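Local coordinates for protein bradyzoite pseudokinase 1 (Toxoplasma gondii, PDB 6M7Z) that is a divergent kinase lacking the glycine-rich loop that regulates membrane ultrastructure of the parasitophorous vacuole, at residues A156-S169 with T182-I194. Residues are numbered along the deposited sequence; the frame is centred on the assembly and turned at random.
Sequences ALKSLHNLGLLHRS and TVVLGGLDTAAPI
At chi1 -173° the H167 side chain extends opposite its own backbone nitrogen, bringing its ring to G186 and the ends of L185 and L188, while T190 has OG1 between its own N and carbonyl carbon (chi1 64°), within reach of the H167 carbonyl. The imidazole is held at both ring nitrogens: NE2 donates to G186 O at 2.8 Å, in the ring plane, and ND1 accepts S169 N, also in plane. L185 CD1 (3.8 Å from H167 CD2) and L188 CD2 approach the ring obliquely. T190 OG1 donates to H167 O (2.7 Å), and S169 OG lies 2.7 Å from the same hydroxyl; a water joins S169 OG to G187 O. R168, bent at chi3, grips T190 O side-on: NE at 2.8 Å nearly in line with the carbonyl, NH2 at 3.0 Å from a tilted direction. A192 CB covers one face of the guanidinium. Beyond these groups the chains form a short antiparallel pair, 165-166 with 192-193, bonded both ways between L166 and A192 and extended by I194 N to G164 O. I194 reaches back over the Schellman turn at G164, its CG1 3.9 Å from L166 CG, and A156 CB packs on L185 CB (3.9 Å). D233 of helix 230-248 takes the backbone NH groups of H167 and R168. H167-R168-S169 probably occupies the place of the kinase HRD motif, serine replacing aspartate; G187-L188-D189 probably corresponds to DFG, glycine replacing its aspartate. Bonds at both nitrogens fix the imidazole's rotation; with the hydroxyl and guanidinium bonds of T190, they link the HRD-like segment to the DFG-like one.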
ATOM      1  N   ALA A 156      -3.010   8.518  -5.468  1.00 40.23           N
ATOM      2  CA  ALA A 156      -2.064   7.797  -4.626  1.00 39.13           C
ATOM      3  C   ALA A 156      -0.826   7.432  -5.459  1.00 39.37           C
ATOM      4  O   ALA A 156       0.318   7.648  -5.020  1.00 37.33           O
ATOM      5  CB  ALA A 156      -2.724   6.591  -4.029  1.00 34.63           C
ATOM      6  N   LEU A 157      -1.068   6.927  -6.672  1.00 37.32           N
ATOM      7  CA  LEU A 157       0.000   6.551  -7.587  1.00 36.99           C
ATOM      8  C   LEU A 157       0.845   7.782  -7.952  1.00 40.03           C
ATOM      9  O   LEU A 157       2.079   7.722  -7.951  1.00 35.40           O
ATOM     10  CB  LEU A 157      -0.605   5.931  -8.851  1.00 34.87           C
ATOM     11  CG  LEU A 157       0.408   5.409  -9.870  1.00 35.82           C
ATOM     12  CD1 LEU A 157       1.412   4.490  -9.209  1.00 34.62           C
ATOM     13  CD2 LEU A 157      -0.290   4.685 -10.999  1.00 36.37           C
ATOM     14  N   LYS A 158       0.169   8.896  -8.254  1.00 46.14           N
ATOM     15  CA  LYS A 158       0.830  10.150  -8.600  1.00 48.50           C
ATOM     16  C   LYS A 158       1.768  10.585  -7.469  1.00 41.72           C
ATOM     17  O   LYS A 158       2.894  11.020  -7.742  1.00 41.88           O
ATOM     18  CB  LYS A 158      -0.187  11.258  -8.891  1.00 55.99           C
ATOM     19  CG  LYS A 158       0.422  12.458  -9.606  1.00 63.06           C
ATOM     20  CD  LYS A 158      -0.415  13.710  -9.591  1.00 66.34           C
ATOM     21  CE  LYS A 158       0.405  14.949  -9.890  1.00 68.91           C
ATOM     22  NZ  LYS A 158      -0.153  16.138  -9.203  1.00 70.41           N
ATOM     23  N   SER A 159       1.305  10.471  -6.220  1.00 38.14           N
ATOM     24  CA  SER A 159       2.108  10.875  -5.077  1.00 40.21           C
ATOM     25  C   SER A 159       3.393  10.035  -5.008  1.00 41.27           C
ATOM     26  O   SER A 159       4.416  10.531  -4.569  1.00 43.49           O
ATOM     27  CB  SER A 159       1.316  10.852  -3.775  1.00 41.23           C
ATOM     28  OG  SER A 159       1.193   9.545  -3.225  1.00 40.34           O
ATOM     29  N   LEU A 160       3.352   8.785  -5.487  1.00 43.29           N
ATOM     30  CA  LEU A 160       4.542   7.938  -5.503  1.00 44.52           C
ATOM     31  C   LEU A 160       5.470   8.351  -6.655  1.00 46.52           C
ATOM     32  O   LEU A 160       6.686   8.436  -6.484  1.00 38.38           O
ATOM     33  CB  LEU A 160       4.127   6.469  -5.620  1.00 45.00           C
ATOM     34  CG  LEU A 160       5.252   5.450  -5.439  1.00 46.23           C
ATOM     35  CD1 LEU A 160       5.786   5.433  -4.008  1.00 50.53           C
ATOM     36  CD2 LEU A 160       4.761   4.069  -5.821  1.00 49.92           C
ATOM     37  N   HIS A 161       4.895   8.614  -7.831  1.00 47.48           N
ATOM     38  CA  HIS A 161       5.667   9.098  -8.995  1.00 46.92           C
ATOM     39  C   HIS A 161       6.401  10.406  -8.660  1.00 47.34           C
ATOM     40  O   HIS A 161       7.555  10.560  -9.042  1.00 44.78           O
ATOM     41  CB  HIS A 161       4.765   9.207 -10.239  1.00 45.05           C
ATOM     42  CG  HIS A 161       4.355   7.882 -10.789  1.00 41.94           C
ATOM     43  ND1 HIS A 161       3.527   7.760 -11.882  1.00 47.95           N
ATOM     44  CD2 HIS A 161       4.626   6.625 -10.378  1.00 39.79           C
ATOM     45  CE1 HIS A 161       3.381   6.485 -12.183  1.00 44.73           C
ATOM     46  NE2 HIS A 161       4.003   5.772 -11.242  1.00 41.83           N
ATOM     47  N   ASN A 162       5.753  11.311  -7.910  1.00 48.73           N
ATOM     48  CA  ASN A 162       6.346  12.603  -7.514  1.00 51.31           C
ATOM     49  C   ASN A 162       7.599  12.423  -6.637  1.00 52.05           C
ATOM     50  O   ASN A 162       8.401  13.340  -6.546  1.00 50.15           O
ATOM     51  CB  ASN A 162       5.352  13.496  -6.764  1.00 53.88           C
ATOM     52  CG  ASN A 162       4.221  14.010  -7.643  1.00 55.72           C
ATOM     53  OD1 ASN A 162       4.302  13.967  -8.874  1.00 56.90           O
ATOM     54  ND2 ASN A 162       3.140  14.476  -7.029  1.00 50.45           N
ATOM     55  N   LEU A 163       7.762  11.272  -5.980  1.00 48.55           N
ATOM     56  CA  LEU A 163       8.961  10.979  -5.178  1.00 48.68           C
ATOM     57  C   LEU A 163      10.032  10.280  -6.034  1.00 46.56           C
ATOM     58  O   LEU A 163      11.075   9.885  -5.514  1.00 46.32           O
ATOM     59  CB  LEU A 163       8.583  10.085  -3.993  1.00 48.14           C
ATOM     60  CG  LEU A 163       7.585  10.669  -2.997  1.00 49.60           C
ATOM     61  CD1 LEU A 163       6.995   9.582  -2.073  1.00 47.18           C
ATOM     62  CD2 LEU A 163       8.275  11.738  -2.168  1.00 54.78           C
ATOM     63  N   GLY A 164       9.765  10.099  -7.332  1.00 45.41           N
ATOM     64  CA  GLY A 164      10.693   9.464  -8.260  1.00 45.00           C
ATOM     65  C   GLY A 164      10.647   7.937  -8.211  1.00 44.84           C
ATOM     66  O   GLY A 164      11.641   7.274  -8.552  1.00 49.48           O
ATOM     67  N   LEU A 165       9.508   7.357  -7.805  1.00 41.93           N
ATOM     68  CA  LEU A 165       9.382   5.902  -7.645  1.00 41.59           C
ATOM     69  C   LEU A 165       8.239   5.376  -8.524  1.00 37.92           C
ATOM     70  O   LEU A 165       7.130   5.933  -8.525  1.00 37.48           O
ATOM     71  CB  LEU A 165       9.115   5.567  -6.172  1.00 45.84           C
ATOM     72  CG  LEU A 165      10.274   5.829  -5.209  1.00 48.71           C
ATOM     73  CD1 LEU A 165       9.823   5.682  -3.765  1.00 50.30           C
ATOM     74  CD2 LEU A 165      11.444   4.898  -5.493  1.00 50.77           C
ATOM     75  N   LEU A 166       8.509   4.275  -9.240  1.00 34.79           N
ATOM     76  CA  LEU A 166       7.478   3.408  -9.798  1.00 32.68           C
ATOM     77  C   LEU A 166       7.049   2.404  -8.730  1.00 29.60           C
ATOM     78  O   LEU A 166       7.874   2.005  -7.870  1.00 28.65           O
ATOM     79  CB  LEU A 166       8.048   2.643 -10.986  1.00 35.88           C
ATOM     80  CG  LEU A 166       8.394   3.502 -12.199  1.00 39.85           C
ATOM     81  CD1 LEU A 166       9.003   2.681 -13.311  1.00 41.64           C
ATOM     82  CD2 LEU A 166       7.180   4.253 -12.711  1.00 40.24           C
ATOM     83  N   HIS A 167       5.777   1.960  -8.816  1.00 27.33           N
ATOM     84  CA  HIS A 167       5.264   0.923  -7.925  1.00 25.58           C
ATOM     85  C   HIS A 167       5.691  -0.462  -8.421  1.00 24.67           C
ATOM     86  O   HIS A 167       6.270  -1.250  -7.663  1.00 24.11           O
ATOM     87  CB  HIS A 167       3.747   1.029  -7.777  1.00 24.77           C
ATOM     88  CG  HIS A 167       3.202   0.102  -6.739  1.00 22.22           C
ATOM     89  ND1 HIS A 167       3.075  -1.247  -6.963  1.00 21.98           N
ATOM     90  CD2 HIS A 167       2.771   0.318  -5.472  1.00 22.28           C
ATOM     91  CE1 HIS A 167       2.558  -1.814  -5.891  1.00 21.94           C
ATOM     92  NE2 HIS A 167       2.394  -0.887  -4.955  1.00 22.11           N
ATOM     93  N   ARG A 168       5.326  -0.748  -9.675  1.00 24.67           N
ATOM     94  CA  ARG A 168       5.731  -1.939 -10.462  1.00 24.59           C
ATOM     95  C   ARG A 168       4.851  -3.170 -10.204  1.00 24.01           C
ATOM     96  O   ARG A 168       5.006  -4.104 -10.939  1.00 24.78           O
ATOM     97  CB  ARG A 168       7.213  -2.288 -10.270  1.00 24.54           C
ATOM     98  CG  ARG A 168       8.166  -1.162 -10.665  1.00 25.15           C
ATOM     99  CD  ARG A 168       9.592  -1.639 -10.910  1.00 25.36           C
ATOM    100  NE  ARG A 168      10.169  -2.217  -9.694  1.00 24.91           N
ATOM    101  CZ  ARG A 168      10.985  -3.274  -9.658  1.00 24.71           C
ATOM    102  NH1 ARG A 168      11.572  -3.704 -10.772  1.00 24.87           N
ATOM    103  NH2 ARG A 168      11.153  -3.915  -8.514  1.00 23.32           N
ATOM    104  N   SER A 169       3.920  -3.176  -9.235  1.00 24.20           N
ATOM    105  CA  SER A 169       3.061  -4.360  -9.012  1.00 24.39           C
ATOM    106  C   SER A 169       1.630  -3.969  -8.591  1.00 25.05           C
ATOM    107  O   SER A 169       1.026  -4.614  -7.743  1.00 24.55           O
ATOM    108  CB  SER A 169       3.709  -5.289  -8.007  1.00 24.29           C
ATOM    109  OG  SER A 169       3.842  -4.692  -6.717  1.00 24.14           O
ATOM    110  N   THR A 182      -9.522   6.342   5.206  1.00 40.93           N
ATOM    111  CA  THR A 182      -8.572   6.740   4.165  1.00 39.69           C
ATOM    112  C   THR A 182      -8.190   5.502   3.347  1.00 39.66           C
ATOM    113  O   THR A 182      -7.946   4.443   3.924  1.00 39.75           O
ATOM    114  CB  THR A 182      -7.293   7.349   4.757  1.00 40.38           C
ATOM    115  OG1 THR A 182      -7.635   8.308   5.752  1.00 41.03           O
ATOM    116  CG2 THR A 182      -6.418   8.025   3.723  1.00 40.56           C
ATOM    117  N   VAL A 183      -8.152   5.642   2.017  1.00 38.23           N
ATOM    118  CA  VAL A 183      -7.686   4.587   1.129  1.00 36.83           C
ATOM    119  C   VAL A 183      -6.259   4.931   0.704  1.00 34.89           C
ATOM    120  O   VAL A 183      -6.028   5.991   0.158  1.00 33.67           O
ATOM    121  CB  VAL A 183      -8.614   4.421  -0.084  1.00 37.51           C
ATOM    122  CG1 VAL A 183      -8.064   3.436  -1.094  1.00 39.15           C
ATOM    123  CG2 VAL A 183     -10.012   4.029   0.344  1.00 37.52           C
ATOM    124  N   VAL A 184      -5.332   3.992   0.942  1.00 34.68           N
ATOM    125  CA  VAL A 184      -3.893   4.214   0.772  1.00 34.01           C
ATOM    126  C   VAL A 184      -3.294   3.128  -0.127  1.00 31.80           C
ATOM    127  O   VAL A 184      -3.805   2.023  -0.197  1.00 28.89           O
ATOM    128  CB  VAL A 184      -3.154   4.273   2.123  1.00 36.22           C
ATOM    129  CG1 VAL A 184      -3.711   5.406   2.991  1.00 37.94           C
ATOM    130  CG2 VAL A 184      -3.191   2.939   2.859  1.00 35.18           C
ATOM    131  N   LEU A 185      -2.189   3.494  -0.791  1.00 31.09           N
ATOM    132  CA  LEU A 185      -1.428   2.601  -1.635  1.00 28.90           C
ATOM    133  C   LEU A 185      -0.297   1.988  -0.815  1.00 28.04           C
ATOM    134  O   LEU A 185       0.531   2.701  -0.254  1.00 27.68           O
ATOM    135  CB  LEU A 185      -0.864   3.385  -2.815  1.00 28.60           C
ATOM    136  CG  LEU A 185      -0.001   2.595  -3.793  1.00 28.45           C
ATOM    137  CD1 LEU A 185      -0.742   1.364  -4.318  1.00 27.04           C
ATOM    138  CD2 LEU A 185       0.428   3.497  -4.941  1.00 28.42           C
ATOM    139  N   GLY A 186      -0.271   0.651  -0.791  1.00 27.43           N
ATOM    140  CA  GLY A 186       0.764  -0.148  -0.118  1.00 27.26           C
ATOM    141  C   GLY A 186       1.477  -1.059  -1.118  1.00 26.75           C
ATOM    142  O   GLY A 186       1.559  -0.752  -2.337  1.00 25.02           O
ATOM    143  N   GLY A 187       2.007  -2.171  -0.595  1.00 26.61           N
ATOM    144  CA  GLY A 187       2.804  -3.089  -1.368  1.00 26.77           C
ATOM    145  C   GLY A 187       4.051  -2.431  -1.940  1.00 26.92           C
ATOM    146  O   GLY A 187       4.451  -2.726  -3.063  1.00 26.23           O
ATOM    147  N   LEU A 188       4.684  -1.559  -1.142  1.00 27.85           N
ATOM    148  CA  LEU A 188       5.760  -0.704  -1.638  1.00 28.34           C
ATOM    149  C   LEU A 188       7.115  -1.417  -1.683  1.00 28.48           C
ATOM    150  O   LEU A 188       8.099  -0.817  -2.126  1.00 28.06           O
ATOM    151  CB  LEU A 188       5.833   0.542  -0.752  1.00 30.03           C
ATOM    152  CG  LEU A 188       4.592   1.432  -0.780  1.00 30.52           C
ATOM    153  CD1 LEU A 188       4.847   2.684   0.069  1.00 32.57           C
ATOM    154  CD2 LEU A 188       4.224   1.808  -2.210  1.00 29.71           C
ATOM    155  N   ASP A 189       7.178  -2.691  -1.270  1.00 29.99           N
ATOM    156  CA  ASP A 189       8.416  -3.483  -1.363  1.00 29.50           C
ATOM    157  C   ASP A 189       8.873  -3.637  -2.822  1.00 27.65           C
ATOM    158  O   ASP A 189      10.038  -3.915  -3.053  1.00 30.03           O
ATOM    159  CB  ASP A 189       8.270  -4.865  -0.704  1.00 31.87           C
ATOM    160  CG  ASP A 189       7.096  -5.686  -1.210  1.00 34.62           C
ATOM    161  OD1 ASP A 189       5.924  -5.229  -1.042  1.00 37.36           O
ATOM    162  OD2 ASP A 189       7.342  -6.764  -1.774  1.00 42.96           O
ATOM    163  N   THR A 190       7.983  -3.490  -3.808  1.00 26.31           N
ATOM    164  CA  THR A 190       8.364  -3.639  -5.239  1.00 25.84           C
ATOM    165  C   THR A 190       8.764  -2.301  -5.868  1.00 25.43           C
ATOM    166  O   THR A 190       9.165  -2.289  -7.035  1.00 25.34           O
ATOM    167  CB  THR A 190       7.258  -4.277  -6.086  1.00 25.34           C
ATOM    168  OG1 THR A 190       6.123  -3.403  -6.085  1.00 25.50           O
ATOM    169  CG2 THR A 190       6.867  -5.650  -5.572  1.00 25.52           C
ATOM    170  N   ALA A 191       8.638  -1.200  -5.125  1.00 25.58           N
ATOM    171  CA  ALA A 191       8.878   0.133  -5.682  1.00 27.24           C
ATOM    172  C   ALA A 191      10.358   0.302  -6.039  1.00 29.09           C
ATOM    173  O   ALA A 191      11.236  -0.327  -5.434  1.00 29.04           O
ATOM    174  CB  ALA A 191       8.445   1.193  -4.707  1.00 27.76           C
ATOM    175  N   ALA A 192      10.621   1.135  -7.046  1.00 32.34           N
ATOM    176  CA  ALA A 192      11.993   1.326  -7.575  1.00 35.06           C
ATOM    177  C   ALA A 192      12.056   2.661  -8.311  1.00 37.30           C
ATOM    178  O   ALA A 192      11.032   3.175  -8.750  1.00 36.27           O
ATOM    179  CB  ALA A 192      12.382   0.188  -8.502  1.00 35.03           C
ATOM    180  N   PRO A 193      13.250   3.264  -8.477  1.00 39.76           N
ATOM    181  CA  PRO A 193      13.358   4.576  -9.107  1.00 42.27           C
ATOM    182  C   PRO A 193      12.938   4.570 -10.587  1.00 41.84           C
ATOM    183  O   PRO A 193      13.187   3.604 -11.282  1.00 40.42           O
ATOM    184  CB  PRO A 193      14.854   4.927  -9.005  1.00 44.49           C
ATOM    185  CG  PRO A 193      15.427   3.960  -7.989  1.00 42.33           C
ATOM    186  CD  PRO A 193      14.556   2.729  -8.078  1.00 43.40           C
ATOM    187  N   ILE A 194      12.321   5.668 -11.028  1.00 42.61           N
ATOM    188  CA  ILE A 194      12.121   5.991 -12.429  1.00 46.51           C
ATOM    189  C   ILE A 194      13.497   6.310 -13.011  1.00 49.02           C
ATOM    190  O   ILE A 194      13.862   5.712 -13.984  1.00 56.22           O
ATOM    191  CB  ILE A 194      11.184   7.204 -12.625  1.00 48.13           C
ATOM    192  CG1 ILE A 194       9.845   7.082 -11.878  1.00 47.07           C
ATOM    193  CG2 ILE A 194      10.994   7.492 -14.110  1.00 46.94           C
ATOM    194  CD1 ILE A 194       9.140   8.412 -11.699  1.00 47.42           C
TER
HETATM  195  O   HOH W   1       3.011  -4.753  -4.213  1.00 23.91           O